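Local coordinates for protein C-type lectin domain family 4 member F (Mus musculus, PDB 6JJJ) that acts as a Kupffer cell receptor that binds galactose, fucose and glycolipids through its extracellular C-type lectin domain, and may take part in endocytosis, at residues 34-39 with 69-74; 55-60 with 148-153; 77-82 with 142-147; 122-127 with 137-142. One frame throughout, in Å; residues are numbered along the deposited sequence.

Interaction 1: residues 34-39 with 69-74; sequences NFYYFS and AFLVQT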
loop_
_atom_site.group_PDB
_atom_site.type_symbol
_atom_site.label_atom_id
_atom_site.label_comp_id
_atom_site.label_asym_id
_atom_site.label_seq_id
_atom_site.Cartn_x
_atom_site.Cartn_y
_atom_site.Cartn_z
ATOM N N ASN A 34 4.234 14.415 1.704
ATOM C CA ASN A 34 4.887 13.727 2.805
ATOM C C ASN A 34 4.119 12.469 3.189
ATOM O O ASN A 34 2.941 12.302 2.860
ATOM C CB ASN A 34 5.040 14.652 4.018
ATOM C CG ASN A 34 5.844 15.907 3.702
ATOM O OD1 ASN A 34 7.073 15.856 3.594
ATOM N ND2 ASN A 34 5.156 17.034 3.547
ATOM N N PHE A 35 4.814 11.581 3.895
ATOM C CA PHE A 35 4.210 10.396 4.487
ATOM C C PHE A 35 4.071 10.589 5.993
ATOM O O PHE A 35 4.975 11.114 6.650
ATOM C CB PHE A 35 5.042 9.147 4.193
ATOM C CG PHE A 35 4.836 8.593 2.812
ATOM C CD1 PHE A 35 3.766 7.757 2.536
ATOM C CD2 PHE A 35 5.719 8.907 1.788
ATOM C CE1 PHE A 35 3.578 7.248 1.263
ATOM C CE2 PHE A 35 5.535 8.402 0.514
ATOM C CZ PHE A 35 4.465 7.573 0.251
ATOM N N TYR A 36 2.923 10.184 6.528
ATOM C CA TYR A 36 2.617 10.334 7.941
ATOM C C TYR A 36 2.370 8.968 8.561
ATOM O O TYR A 36 1.771 8.089 7.933
ATOM C CB TYR A 36 1.390 11.222 8.150
ATOM C CG TYR A 36 1.554 12.628 7.634
ATOM C CD1 TYR A 36 1.438 12.915 6.280
ATOM C CD2 TYR A 36 1.816 13.675 8.505
ATOM C CE1 TYR A 36 1.584 14.207 5.813
ATOM C CE2 TYR A 36 1.961 14.965 8.046
ATOM C CZ TYR A 36 1.845 15.228 6.704
ATOM O OH TYR A 36 1.992 16.521 6.259
ATOM N N TYR A 37 2.847 8.790 9.792
ATOM C CA TYR A 37 2.649 7.558 10.548
ATOM C C TYR A 37 1.950 7.883 11.861
ATOM O O TYR A 37 2.484 8.636 12.681
ATOM C CB TYR A 37 3.984 6.857 10.811
ATOM C CG TYR A 37 3.867 5.633 11.688
ATOM C CD1 TYR A 37 3.604 4.383 11.144
ATOM C CD2 TYR A 37 4.020 5.729 13.064
ATOM C CE1 TYR A 37 3.495 3.261 11.950
ATOM C CE2 TYR A 37 3.916 4.617 13.873
ATOM C CZ TYR A 37 3.652 3.386 13.312
ATOM O OH TYR A 37 3.547 2.280 14.125
ATOM N N PHE A 38 0.771 7.302 12.063
ATOM C CA PHE A 38 0.012 7.463 13.298
ATOM C C PHE A 38 0.255 6.237 14.168
ATOM O O PHE A 38 -0.077 5.114 13.772
ATOM C CB PHE A 38 -1.472 7.665 12.999
ATOM C CG PHE A 38 -1.748 8.896 12.183
ATOM C CD1 PHE A 38 -1.592 8.874 10.806
ATOM C CD2 PHE A 38 -2.135 10.079 12.790
ATOM C CE1 PHE A 38 -1.827 10.006 10.048
ATOM C CE2 PHE A 38 -2.375 11.214 12.035
ATOM C CZ PHE A 38 -2.224 11.179 10.665
ATOM N N SER A 39 0.854 6.450 15.337
ATOM C CA SER A 39 1.374 5.340 16.117
ATOM C C SER A 39 0.237 4.504 16.702
ATOM O O SER A 39 -0.893 4.970 16.891
ATOM C CB SER A 39 2.283 5.848 17.238
ATOM O OG SER A 39 1.551 6.590 18.197
ATOM N N ALA A 69 -5.880 19.793 9.208
ATOM C CA ALA A 69 -7.140 19.078 9.042
ATOM C C ALA A 69 -6.883 17.593 8.830
ATOM O O ALA A 69 -7.489 16.747 9.497
ATOM C CB ALA A 69 -7.929 19.662 7.869
ATOM N N PHE A 70 -5.949 17.260 7.937
ATOM C CA PHE A 70 -5.600 15.864 7.710
ATOM C C PHE A 70 -5.299 15.161 9.027
ATOM O O PHE A 70 -5.840 14.086 9.311
ATOM C CB PHE A 70 -4.401 15.774 6.767
ATOM C CG PHE A 70 -3.829 14.400 6.662
ATOM C CD1 PHE A 70 -4.525 13.397 6.012
ATOM C CD2 PHE A 70 -2.599 14.105 7.222
ATOM C CE1 PHE A 70 -4.002 12.124 5.917
ATOM C CE2 PHE A 70 -2.069 12.834 7.130
ATOM C CZ PHE A 70 -2.770 11.843 6.476
ATOM N N LEU A 71 -4.444 15.765 9.852
ATOM C CA LEU A 71 -4.160 15.209 11.169
ATOM C C LEU A 71 -5.446 15.055 11.974
ATOM O O LEU A 71 -5.778 13.960 12.442
ATOM C CB LEU A 71 -3.166 16.099 11.914
ATOM C CG LEU A 71 -1.684 16.033 11.543
ATOM C CD1 LEU A 71 -1.109 14.643 11.794
ATOM C CD2 LEU A 71 -1.455 16.461 10.101
ATOM N N VAL A 72 -6.186 16.155 12.142
ATOM C CA VAL A 72 -7.336 16.165 13.044
ATOM C C VAL A 72 -8.294 15.026 12.717
ATOM O O VAL A 72 -8.730 14.289 13.609
ATOM C CB VAL A 72 -8.044 17.532 12.995
ATOM C CG1 VAL A 72 -9.395 17.459 13.687
ATOM C CG2 VAL A 72 -7.172 18.603 13.640
ATOM N N GLN A 73 -8.648 14.863 11.436
ATOM C CA GLN A 73 -9.626 13.830 11.107
ATOM C C GLN A 73 -9.045 12.425 11.226
ATOM O O GLN A 73 -9.809 11.461 11.356
ATOM C CB GLN A 73 -10.180 14.005 9.691
ATOM C CG GLN A 73 -9.774 15.267 8.964
ATOM C CD GLN A 73 -10.656 15.551 7.763
ATOM O OE1 GLN A 73 -10.254 15.347 6.617
ATOM N NE2 GLN A 73 -11.868 16.030 8.022
ATOM N N THR A 74 -7.721 12.283 11.170
ATOM C CA THR A 74 -7.077 11.015 11.484
ATOM C C THR A 74 -6.826 10.856 12.976
ATOM O O THR A 74 -6.702 9.722 13.456
ATOM C CB THR A 74 -5.749 10.881 10.733
ATOM O OG1 THR A 74 -5.949 11.168 9.345
ATOM C CG2 THR A 74 -5.198 9.467 10.878
#
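Y36 and F38 on strand 34-38 face F70, L71 and T74 on helix 69-74, with the two axes 10.9 Å apart at closest and 26° from parallel. No hydrogen bond joins the two segments. The contact is made by side chains, and three aromatic rings form its middle. F70 turns its edge to the face of Y36, and the ring centroids lie 5.1 Å apart with planes at 60°. F70 CE2 does the touching. It sits 3.5 Å above the plane of the Y36 ring, offset toward the rim on the CD1 side. The same F70 CE2 lies at the edge of the F38 ring, 3.9 Å from F38 CZ, so this one corner of F70 is wedged between both strand aromatics. In the C-type lectin fold the second helix of the domain, 65-75, packs here on the sheet that holds the domain's two ends together. T74 lies one turn farther along the helix. Its CG2 lies over the centre of the F38 ring, 3.3 Å from the centroid, in a CH-pi contact, though T74 is poorly ordered and the distance approximate. The CG2 methyl is anti to the backbone N, and OG1 is turned back to the helix, where it donates to F70 O at 2.9 Å. T74 N reaches F70 O from the opposite face of the carbonyl plane. L71 adds a methyl, with CD1 3.7 Å from F38 CE2. Y36 OH is hydrogen-bonded to E67 on the same helix, and F31 stacks on F70. R40 of a second subunit also packs on F70.

Interaction 2: residues 55-60 with 148-153; sequences QGAHLA and CKKSTG
H58 and K149 form an antiparallel hydrogen-bonded pair at the edge of the sheet that joins the start and end of the C-type lectin domain. K149 N donates to H58 O at 2.6 Å. H58 N donates back to K149 O at 3.2 Å, with an N-H...O angle of 167°. L59 and C148 are the next pair, a non-hydrogen-bonded one, and their side chains diverge. The tight part of the contact lies here. A57 CB packs on C148 CB at 3.9 Å. A60 CB meets K149 CB at 4.0 Å. C148 is joined by a disulfide to C52 of helix 45-54, which ties this strand to the helix just before 55-60. L59 points away from strand 148-151 and packs on W45 and C52 of that helix. The other side is looser. H58 and K149 project from the same face of the sheet and are partly exposed. The K149 amine forms a salt bridge with E67 of helix 65-75, and H58 packs on G56 of a third subunit. At the far end the chain turns out of its helix through a Schellman motif, with G56 as the C-prime residue at phi 60°. Here the contact is made by one long side chain. K150 runs straight to CD, then bends at chi3 (-79°), which brings CE to the turn, and a second bend at chi4 places NZ. This NZ donates to the backbone oxygen Q55 O at 2.8 Å, tilted out of the carbonyl plane.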
loop_
_atom_site.group_PDB
_atom_site.type_symbol
_atom_site.label_atom_id
_atom_site.label_comp_id
_atom_site.label_asym_id
_atom_site.label_seq_id
_atom_site.Cartn_x
_atom_site.Cartn_y
_atom_site.Cartn_z
ATOM N N GLN A 55 13.076 5.866 12.032
ATOM C CA GLN A 55 12.505 5.686 10.709
ATOM C C GLN A 55 12.802 6.867 9.791
ATOM O O GLN A 55 12.082 7.075 8.808
ATOM C CB GLN A 55 10.994 5.494 10.826
ATOM C CG GLN A 55 10.553 4.520 11.918
ATOM C CD GLN A 55 11.153 3.137 11.822
ATOM O OE1 GLN A 55 12.356 2.972 11.625
ATOM N NE2 GLN A 55 10.309 2.125 11.978
ATOM N N GLY A 56 13.859 7.625 10.071
ATOM C CA GLY A 56 14.226 8.736 9.212
ATOM C C GLY A 56 13.155 9.792 9.091
ATOM O O GLY A 56 13.048 10.448 8.048
ATOM N N ALA A 57 12.355 9.976 10.138
ATOM C CA ALA A 57 11.284 10.955 10.153
ATOM C C ALA A 57 11.421 11.829 11.393
ATOM O O ALA A 57 12.290 11.614 12.244
ATOM C CB ALA A 57 9.914 10.263 10.126
ATOM N N HIS A 58 10.533 12.815 11.496
ATOM C CA HIS A 58 10.414 13.656 12.678
ATOM C C HIS A 58 8.938 13.824 13.008
ATOM O O HIS A 58 8.063 13.576 12.176
ATOM C CB HIS A 58 11.073 15.029 12.470
ATOM C CG HIS A 58 12.569 14.978 12.419
ATOM N ND1 HIS A 58 13.319 15.806 11.612
ATOM C CD2 HIS A 58 13.455 14.202 13.087
ATOM C CE1 HIS A 58 14.602 15.541 11.783
ATOM N NE2 HIS A 58 14.711 14.569 12.671
ATOM N N LEU A 59 8.670 14.252 14.239
ATOM C CA LEU A 59 7.299 14.501 14.663
ATOM C C LEU A 59 6.665 15.565 13.776
ATOM O O LEU A 59 7.239 16.639 13.570
ATOM C CB LEU A 59 7.277 14.937 16.124
ATOM C CG LEU A 59 7.654 13.849 17.131
ATOM C CD1 LEU A 59 7.922 14.448 18.505
ATOM C CD2 LEU A 59 6.567 12.788 17.216
ATOM N N ALA A 60 5.475 15.261 13.260
ATOM C CA ALA A 60 4.865 16.061 12.205
ATOM C C ALA A 60 4.880 17.547 12.543
ATOM O O ALA A 60 4.838 17.947 13.710
ATOM C CB ALA A 60 3.425 15.598 11.968
ATOM N N CYS A 148 4.528 10.899 13.035
ATOM C CA CYS A 148 5.772 11.219 12.349
ATOM C C CYS A 148 5.479 11.754 10.952
ATOM O O CYS A 148 4.448 11.436 10.353
ATOM C CB CYS A 148 6.678 9.987 12.228
ATOM S SG CYS A 148 7.016 9.060 13.751
ATOM N N LYS A 149 6.402 12.563 10.428
ATOM C CA LYS A 149 6.306 13.062 9.060
ATOM C C LYS A 149 7.606 12.788 8.316
ATOM O O LYS A 149 8.698 12.915 8.878
ATOM C CB LYS A 149 5.993 14.569 9.013
ATOM C CG LYS A 149 5.879 15.123 7.593
ATOM C CD LYS A 149 5.032 16.387 7.523
ATOM C CE LYS A 149 5.838 17.640 7.836
ATOM N NZ LYS A 149 5.038 18.880 7.609
ATOM N N LYS A 150 7.478 12.435 7.039
ATOM C CA LYS A 150 8.614 12.055 6.212
ATOM C C LYS A 150 8.478 12.692 4.841
ATOM O O LYS A 150 7.376 12.780 4.293
ATOM C CB LYS A 150 8.713 10.531 6.079
ATOM C CG LYS A 150 9.845 10.058 5.185
ATOM C CD LYS A 150 9.904 8.537 5.123
ATOM C CE LYS A 150 10.572 7.943 6.358
ATOM N NZ LYS A 150 12.026 7.684 6.125
ATOM N N SER A 151 9.606 13.135 4.297
ATOM C CA SER A 151 9.639 13.813 3.011
ATOM C C SER A 151 9.993 12.834 1.900
ATOM O O SER A 151 10.674 11.829 2.122
ATOM C CB SER A 151 10.658 14.955 3.028
ATOM O OG SER A 151 10.420 15.838 4.110
ATOM N N THR A 152 9.512 13.138 0.697
ATOM C CA THR A 152 9.813 12.348 -0.488
ATOM C C THR A 152 9.703 13.246 -1.711
ATOM O O THR A 152 9.035 14.284 -1.686
ATOM C CB THR A 152 8.875 11.140 -0.638
ATOM O OG1 THR A 152 7.547 11.508 -0.240
ATOM C CG2 THR A 152 9.363 9.963 0.197
ATOM N N GLY A 153 10.373 12.836 -2.786
ATOM C CA GLY A 153 10.201 13.477 -4.075
ATOM C C GLY A 153 9.255 12.671 -4.938
ATOM O O GLY A 153 9.408 12.595 -6.161
#

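Interaction 3: residues 77-82 with 142-147; sequences SGDHWI and SSYPWV
W81 and Y144 meet at about a right angle in a T-shaped stack. W81 opens the WIGL sequence, a hallmark of the C-type lectin fold, and Y144 lies in the loop that leads into strand 147-151. The edge of Y144 is turned to the face of W81, with planes at 84° and 5.2 Å between the centroids of the tyrosine ring and the six-membered indole ring. Y144 CD2 is the atom over that ring, toward its rim. Y144 CB covers the five-membered ring in a CH-pi contact. S142 O lies in the indole plane at its edge and takes a weak hydrogen bond from W81 NE1 at 3.3 Å. K43 O is a second weak acceptor for NE1. W45 and H130 also pack against the W81 ring. D79 touches the tyrosine with its CB, 3.7 Å from Y144 CD1. H80 and P145 also cross at about a right angle, with P145 CB at the imidazole edge. W146 O sits over one imidazole face, offset toward the rim. I82 and V147 lie side by side and point the same way. V147 CG1 stands between its backbone N and carbonyl carbon (chi1 53°), and there it meets I82 CG2 at 3.7 Å. One straight backbone bond joins the segments: W81 N donates to P145 O at 2.7 Å, with an N-H...O angle of 168°.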
loop_
_atom_site.group_PDB
_atom_site.type_symbol
_atom_site.label_atom_id
_atom_site.label_comp_id
_atom_site.label_asym_id
_atom_site.label_seq_id
_atom_site.Cartn_x
_atom_site.Cartn_y
_atom_site.Cartn_z
ATOM N N SER A 77 -10.756 12.593 18.212
ATOM C CA SER A 77 -10.943 11.738 19.385
ATOM C C SER A 77 -9.628 11.080 19.796
ATOM O O SER A 77 -9.590 9.897 20.140
ATOM C CB SER A 77 -12.019 10.680 19.131
ATOM O OG SER A 77 -13.278 11.275 18.867
ATOM N N GLY A 78 -8.540 11.846 19.750
ATOM C CA GLY A 78 -7.238 11.335 20.128
ATOM C C GLY A 78 -6.185 12.415 20.263
ATOM O O GLY A 78 -6.052 13.268 19.383
ATOM N N ASP A 79 -5.429 12.381 21.358
ATOM C CA ASP A 79 -4.345 13.327 21.591
ATOM C C ASP A 79 -3.041 12.714 21.090
ATOM O O ASP A 79 -2.622 11.655 21.570
ATOM C CB ASP A 79 -4.242 13.685 23.073
ATOM C CG ASP A 79 -5.582 14.071 23.675
ATOM O OD1 ASP A 79 -6.625 13.699 23.094
ATOM O OD2 ASP A 79 -5.594 14.747 24.726
ATOM N N HIS A 80 -2.401 13.384 20.135
ATOM C CA HIS A 80 -1.192 12.888 19.491
ATOM C C HIS A 80 -0.076 13.909 19.633
ATOM O O HIS A 80 -0.247 15.077 19.268
ATOM C CB HIS A 80 -1.405 12.622 17.991
ATOM C CG HIS A 80 -1.969 11.276 17.662
ATOM N ND1 HIS A 80 -1.536 10.118 18.267
ATOM C CD2 HIS A 80 -2.889 10.897 16.742
ATOM C CE1 HIS A 80 -2.184 9.087 17.753
ATOM N NE2 HIS A 80 -3.015 9.533 16.830
ATOM N N TRP A 81 1.076 13.462 20.128
ATOM C CA TRP A 81 2.246 14.326 20.175
ATOM C C TRP A 81 2.552 14.920 18.807
ATOM O O TRP A 81 2.174 14.339 17.784
ATOM C CB TRP A 81 3.480 13.558 20.646
ATOM C CG TRP A 81 3.587 13.324 22.104
ATOM C CD1 TRP A 81 3.843 12.138 22.721
ATOM C CD2 TRP A 81 3.463 14.302 23.141
ATOM N NE1 TRP A 81 3.887 12.313 24.080
ATOM C CE2 TRP A 81 3.652 13.632 24.365
ATOM C CE3 TRP A 81 3.205 15.676 23.155
ATOM C CZ2 TRP A 81 3.590 14.290 25.592
ATOM C CZ3 TRP A 81 3.146 16.326 24.371
ATOM C CH2 TRP A 81 3.337 15.634 25.573
ATOM N N ILE A 82 3.236 16.065 18.773
ATOM C CA ILE A 82 3.792 16.621 17.547
ATOM C C ILE A 82 5.121 17.288 17.881
ATOM O O ILE A 82 5.510 17.408 19.044
ATOM C CB ILE A 82 2.834 17.615 16.861
ATOM C CG1 ILE A 82 2.292 18.632 17.864
ATOM C CG2 ILE A 82 1.684 16.866 16.195
ATOM C CD1 ILE A 82 1.532 19.773 17.221
ATOM N N SER A 142 4.770 12.779 29.813
ATOM C CA SER A 142 3.516 12.055 29.657
ATOM C C SER A 142 3.538 11.213 28.389
ATOM O O SER A 142 4.059 11.633 27.351
ATOM C CB SER A 142 2.348 13.036 29.622
ATOM O OG SER A 142 2.307 13.804 30.813
ATOM N N SER A 143 2.969 10.012 28.477
ATOM C CA SER A 143 3.041 9.040 27.386
ATOM C C SER A 143 1.781 9.117 26.530
ATOM O O SER A 143 0.790 8.428 26.781
ATOM C CB SER A 143 3.245 7.631 27.933
ATOM O OG SER A 143 4.578 7.434 28.369
ATOM N N TYR A 144 1.846 9.925 25.481
ATOM C CA TYR A 144 0.806 9.989 24.470
ATOM C C TYR A 144 1.266 9.272 23.209
ATOM O O TYR A 144 2.461 9.011 23.030
ATOM C CB TYR A 144 0.458 11.439 24.109
ATOM C CG TYR A 144 -0.278 12.195 25.185
ATOM C CD1 TYR A 144 -1.662 12.133 25.281
ATOM C CD2 TYR A 144 0.409 12.980 26.098
ATOM C CE1 TYR A 144 -2.337 12.826 26.262
ATOM C CE2 TYR A 144 -0.259 13.675 27.081
ATOM C CZ TYR A 144 -1.631 13.597 27.159
ATOM O OH TYR A 144 -2.295 14.294 28.141
ATOM N N PRO A 145 0.344 8.937 22.305
ATOM C CA PRO A 145 0.762 8.524 20.954
ATOM C C PRO A 145 1.292 9.723 20.184
ATOM O O PRO A 145 1.350 10.830 20.731
ATOM C CB PRO A 145 -0.520 7.953 20.338
ATOM C CG PRO A 145 -1.632 8.622 21.093
ATOM C CD PRO A 145 -1.119 8.884 22.490
ATOM N N TRP A 146 1.676 9.536 18.925
ATOM C CA TRP A 146 2.344 10.597 18.184
ATOM C C TRP A 146 2.104 10.423 16.690
ATOM O O TRP A 146 1.456 9.474 16.247
ATOM C CB TRP A 146 3.847 10.599 18.467
ATOM C CG TRP A 146 4.524 9.358 17.958
ATOM C CD1 TRP A 146 5.084 9.177 16.727
ATOM C CD2 TRP A 146 4.697 8.125 18.662
ATOM N NE1 TRP A 146 5.603 7.909 16.626
ATOM C CE2 TRP A 146 5.377 7.243 17.801
ATOM C CE3 TRP A 146 4.345 7.680 19.941
ATOM C CZ2 TRP A 146 5.713 5.944 18.176
ATOM C CZ3 TRP A 146 4.680 6.391 20.312
ATOM C CH2 TRP A 146 5.356 5.538 19.433
ATOM N N VAL A 147 2.643 11.358 15.911
ATOM C CA VAL A 147 2.598 11.294 14.454
ATOM C C VAL A 147 3.952 11.726 13.902
ATOM O O VAL A 147 4.457 12.799 14.248
ATOM C CB VAL A 147 1.457 12.166 13.891
ATOM C CG1 VAL A 147 1.557 13.585 14.436
ATOM C CG2 VAL A 147 1.471 12.151 12.375
#

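Interaction 4: residues 122-127 with 137-142; sequences NGERED and DMACGS. With CA (calcium ion), chain H; CA (calcium ion), chain G.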
loop_
_atom_site.group_PDB
_atom_site.type_symbol
_atom_site.label_atom_id
_atom_site.label_comp_id
_atom_site.label_asym_id
_atom_site.label_seq_id
_atom_site.Cartn_x
_atom_site.Cartn_y
_atom_site.Cartn_z
ATOM N N ASN A 122 3.888 16.148 39.366
ATOM C CA ASN A 122 5.143 15.400 39.369
ATOM C C ASN A 122 5.832 15.525 38.016
ATOM O O ASN A 122 5.574 14.734 37.104
ATOM C CB ASN A 122 4.888 13.927 39.729
ATOM C CG ASN A 122 6.158 13.090 39.716
ATOM O OD1 ASN A 122 7.265 13.622 39.646
ATOM N ND2 ASN A 122 5.998 11.770 39.776
ATOM N N GLY A 123 6.703 16.520 37.883
ATOM C CA GLY A 123 6.702 17.713 38.715
ATOM C C GLY A 123 7.116 18.827 37.777
ATOM O O GLY A 123 7.786 19.781 38.174
ATOM N N GLU A 124 6.640 18.725 36.539
ATOM C CA GLU A 124 7.180 19.462 35.408
ATOM C C GLU A 124 6.219 20.523 34.891
ATOM O O GLU A 124 5.016 20.502 35.162
ATOM C CB GLU A 124 7.523 18.516 34.242
ATOM C CG GLU A 124 6.973 17.090 34.351
ATOM C CD GLU A 124 7.618 16.132 33.353
ATOM O OE1 GLU A 124 8.240 16.612 32.380
ATOM O OE2 GLU A 124 7.486 14.901 33.526
ATOM N N ARG A 125 6.790 21.461 34.138
ATOM C CA ARG A 125 6.014 22.441 33.392
ATOM C C ARG A 125 5.531 21.758 32.112
ATOM O O ARG A 125 5.593 20.533 31.981
ATOM C CB ARG A 125 6.862 23.675 33.103
ATOM C CG ARG A 125 7.359 24.385 34.352
ATOM C CD ARG A 125 6.237 24.898 35.227
ATOM N NE ARG A 125 6.732 25.853 36.215
ATOM C CZ ARG A 125 7.276 25.511 37.379
ATOM N NH1 ARG A 125 7.410 24.233 37.704
ATOM N NH2 ARG A 125 7.696 26.449 38.215
ATOM N N GLU A 126 5.037 22.531 31.149
ATOM C CA GLU A 126 4.581 21.985 29.872
ATOM C C GLU A 126 5.435 22.548 28.743
ATOM O O GLU A 126 5.389 23.752 28.466
ATOM C CB GLU A 126 3.102 22.298 29.650
ATOM C CG GLU A 126 2.180 21.662 30.682
ATOM C CD GLU A 126 0.719 21.855 30.346
ATOM O OE1 GLU A 126 0.379 22.924 29.800
ATOM O OE2 GLU A 126 -0.083 20.940 30.622
ATOM N N ASP A 127 6.222 21.675 28.098
ATOM C CA ASP A 127 7.111 22.079 27.013
ATOM C C ASP A 127 6.957 21.199 25.775
ATOM O O ASP A 127 7.851 21.176 24.924
ATOM C CB ASP A 127 8.571 22.062 27.470
ATOM C CG ASP A 127 8.828 22.996 28.622
ATOM O OD1 ASP A 127 8.155 24.042 28.694
ATOM O OD2 ASP A 127 9.711 22.690 29.450
ATOM N N ASP A 137 -0.012 22.599 24.913
ATOM C CA ASP A 137 1.287 22.274 25.489
ATOM C C ASP A 137 1.085 21.365 26.698
ATOM O O ASP A 137 0.102 21.486 27.434
ATOM C CB ASP A 137 2.057 23.543 25.862
ATOM C CG ASP A 137 1.451 24.297 27.022
ATOM O OD1 ASP A 137 0.241 24.153 27.287
ATOM O OD2 ASP A 137 2.210 25.051 27.666
ATOM N N MET A 138 2.012 20.428 26.886
ATOM C CA MET A 138 1.807 19.330 27.819
ATOM C C MET A 138 3.138 18.944 28.446
ATOM O O MET A 138 4.209 19.251 27.917
ATOM C CB MET A 138 1.170 18.128 27.102
ATOM C CG MET A 138 0.914 16.922 27.971
ATOM S SD MET A 138 -0.227 17.315 29.315
ATOM C CE MET A 138 -0.082 15.846 30.326
ATOM N N ALA A 139 3.053 18.267 29.588
ATOM C CA ALA A 139 4.245 17.737 30.234
ATOM C C ALA A 139 4.873 16.672 29.346
ATOM O O ALA A 139 4.207 15.718 28.932
ATOM C CB ALA A 139 3.894 17.152 31.600
ATOM N N CYS A 140 6.159 16.845 29.036
ATOM C CA CYS A 140 6.796 15.976 28.055
ATOM C C CYS A 140 6.884 14.537 28.548
ATOM O O CYS A 140 6.774 13.603 27.747
ATOM C CB CYS A 140 8.181 16.519 27.705
ATOM S SG CYS A 140 8.158 18.183 26.972
ATOM N N GLY A 141 7.058 14.328 29.852
ATOM C CA GLY A 141 7.144 12.972 30.360
ATOM C C GLY A 141 5.887 12.149 30.163
ATOM O O GLY A 141 5.939 10.923 30.326
ATOM N N SER A 142 4.770 12.779 29.813
ATOM C CA SER A 142 3.516 12.055 29.657
ATOM C C SER A 142 3.538 11.213 28.389
ATOM O O SER A 142 4.059 11.633 27.351
ATOM C CB SER A 142 2.348 13.036 29.622
ATOM O OG SER A 142 2.307 13.804 30.813
HETATM CA CA CA H . -1.634 22.796 28.867
HETATM CA CA CA G . 6.713 25.617 27.887
HETATM O O HOH W 1 -3.586 22.299 29.947
#
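E126 binds two calcium ions with its two ends, and it shares one of them with D137. Its side-chain OE1 reaches the first ion at 2.2 Å. Its backbone O reaches the second at 2.4 Å. D137 binds the first ion with its own O at 2.6 Å and, more loosely, with OD1 at 2.8 Å. Its CG stands between the backbone N and the carbonyl carbon (chi1 69°), the crowded position, and from there OD1 reaches the ion that the carbonyl oxygen also binds. A water lies 2.3 Å from this ion, and D116 and N136 complete the site. D127 OD1 binds the second ion at 2.3 Å, beside D86, E90 and N117. W118 is the main other polar partner of E126, and N117, a ligand of the second ion, that of D137. The backbones themselves are joined by a weak hydrogen bond from D127 N to M138 O. C140 SG lies 3.5 Å from D127 C. C140 is disulfide-bonded to C128. The ion held by E126 and D137 probably corresponds, as in related C-type lectins, to the sugar-binding calcium, and D116 belongs to a QPD sequence, the galactose-type signature. The oxygens of E126 and D137 that meet here would repel each other without the metal. Calcium therefore probably holds the two segments together as well as preparing the sugar site.

Overall arrangement
Interactions 1 and 2 share one sheet and lie 12 Å apart between centres; F35 N is 2.9 Å from K150 O between neighbouring strands 34-38 and 147-151. Interaction 3 touches both. V147 CG2 lies 3.6 Å from L71 CD1, and V147 O is 2.8 Å from A60 N. Interaction 4 shares S142 with interaction 3, 13 Å away between centres, and W81 CH2 packs on M138 CB at 3.6 Å. The nearest atom of the Y144 side chain is about 9 Å from the calcium ion of E126 and D137, probably the sugar site. The centres of interactions 1 and 2 are about 23 and 24 Å from that of interaction 4. Interactions 2 and 4 touch a third subunit, interaction 1 a second.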